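Local coordinates for malonyl Coa-acyl carrier protein transacylase (PDB 3HJV), which probably transfers the malonyl group from malonyl-CoA to acyl carrier protein, supplying the extender unit for bacterial fatty acid synthesis, at residues 109-112 with 113-116. Numbering follows the deposited sequence.
Sequences VIDF and KQAI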
loop_
_atom_site.group_PDB
_atom_site.type_symbol
_atom_site.label_atom_id
_atom_site.label_comp_id
_atom_site.label_asym_id
_atom_site.label_seq_id
_atom_site.Cartn_x
_atom_site.Cartn_y
_atom_site.Cartn_z
ATOM N N VAL A 109 -15.226 -24.419 1.125
ATOM C CA VAL A 109 -15.032 -24.835 2.512
ATOM C C VAL A 109 -15.774 -23.967 3.515
ATOM O O VAL A 109 -16.401 -24.484 4.435
ATOM C CB VAL A 109 -13.535 -24.854 2.874
ATOM C CG1 VAL A 109 -13.351 -25.217 4.371
ATOM C CG2 VAL A 109 -12.803 -25.844 1.956
ATOM N N ILE A 110 -15.683 -22.654 3.338
ATOM C CA ILE A 110 -16.314 -21.666 4.242
ATOM C C ILE A 110 -17.326 -20.815 3.466
ATOM O O ILE A 110 -17.031 -20.380 2.356
ATOM C CB ILE A 110 -15.254 -20.685 4.842
ATOM C CG1 ILE A 110 -13.970 -21.402 5.260
ATOM C CG2 ILE A 110 -15.847 -19.908 6.034
ATOM C CD1 ILE A 110 -12.824 -20.447 5.717
ATOM N N ASP A 111 -18.503 -20.571 4.055
ATOM C CA ASP A 111 -19.513 -19.681 3.515
ATOM C C ASP A 111 -18.944 -18.266 3.460
ATOM O O ASP A 111 -18.291 -17.826 4.391
ATOM C CB ASP A 111 -20.701 -19.666 4.469
ATOM C CG ASP A 111 -21.700 -18.628 4.127
ATOM O OD1 ASP A 111 -22.440 -18.831 3.141
ATOM O OD2 ASP A 111 -21.768 -17.609 4.868
ATOM N N PHE A 112 -19.182 -17.564 2.361
ATOM C CA PHE A 112 -18.587 -16.243 2.158
ATOM C C PHE A 112 -18.898 -15.237 3.257
ATOM O O PHE A 112 -17.994 -14.613 3.784
ATOM C CB PHE A 112 -18.974 -15.670 0.777
ATOM C CG PHE A 112 -18.502 -14.257 0.550
ATOM C CD1 PHE A 112 -17.150 -13.959 0.464
ATOM C CD2 PHE A 112 -19.411 -13.218 0.439
ATOM C CE1 PHE A 112 -16.724 -12.653 0.285
ATOM C CE2 PHE A 112 -18.976 -11.908 0.245
ATOM C CZ PHE A 112 -17.639 -11.625 0.159
ATOM N N LYS A 113 -20.167 -15.094 3.615
ATOM C CA LYS A 113 -20.540 -14.144 4.652
ATOM C C LYS A 113 -19.928 -14.510 6.004
ATOM O O LYS A 113 -19.463 -13.617 6.727
ATOM C CB LYS A 113 -22.064 -13.991 4.715
ATOM C CG LYS A 113 -22.604 -13.257 3.506
ATOM C CD LYS A 113 -24.080 -12.838 3.680
ATOM C CE LYS A 113 -25.015 -14.020 3.748
ATOM N NZ LYS A 113 -24.985 -14.849 2.500
ATOM N N GLN A 114 -19.895 -15.804 6.347
ATOM C CA GLN A 114 -19.219 -16.224 7.596
ATOM C C GLN A 114 -17.712 -15.919 7.560
ATOM O O GLN A 114 -17.143 -15.464 8.582
ATOM C CB GLN A 114 -19.492 -17.699 7.902
ATOM C CG GLN A 114 -20.943 -17.906 8.337
ATOM C CD GLN A 114 -21.243 -19.315 8.801
ATOM O OE1 GLN A 114 -20.673 -20.273 8.296
ATOM N NE2 GLN A 114 -22.137 -19.447 9.797
ATOM N N ALA A 115 -17.093 -16.114 6.392
ATOM C CA ALA A 115 -15.654 -15.822 6.201
ATOM C C ALA A 115 -15.357 -14.347 6.382
ATOM O O ALA A 115 -14.312 -13.978 6.906
ATOM C CB ALA A 115 -15.151 -16.295 4.835
ATOM N N ILE A 116 -16.235 -13.498 5.875
ATOM C CA ILE A 116 -16.058 -12.044 6.032
ATOM C C ILE A 116 -16.021 -11.677 7.520
ATOM O O ILE A 116 -15.153 -10.910 7.940
ATOM C CB ILE A 116 -17.150 -11.253 5.290
ATOM C CG1 ILE A 116 -16.910 -11.260 3.778
ATOM C CG2 ILE A 116 -17.209 -9.809 5.785
ATOM C CD1 ILE A 116 -15.715 -10.373 3.249
HETATM O O HOH W 1 -22.439 -16.426 2.104
HETATM O O HOH W 2 -19.079 -21.430 6.726
#
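Asp111 caps the first turn of helix 112-128: its OD2 accepts from Gln114 N at 3.0 Å, the N-H arriving on the anti side of the carboxylate, 24° out of its plane. CG, anti to the backbone N (chi1 171°), lies beside the carbonyl carbon, which turns OD2 toward that amide. Its other oxygen, OD1, takes a hydrogen bond from a water 2.6 Å away; that water also accepts from Lys113 N and from Lys113 NZ, which the bends late in the lysine chain bring round to it. The extended chain of Gln114 brings OE1 to a second water, which donates to it at 2.5 Å while accepting from Asp111 N, so the link from Gln114 to the N-cap amide runs through water, where a capping box would have a direct side-chain bond.

The regular helical bonds start at once, Ala115 N to Asp111 O (2.9 Å) and Ile116 N to Phe112 O (3.0 Å). Phe112 and Ile116 run side by side, and Ile116 CG1 sits over one ring face in a CH-pi contact, 4.0 Å from the centroid and displaced toward the rim. Arg80 adds a cation-pi contact to this ring. Ala115 CB meets Ile110 CG2 at 3.9 Å, next to Val105 of helix 98-106.

The carboxylate thus serves the Gln114 amide and a water that of Lys113; the helix's partly positive N-terminus should favour the ionised aspartate.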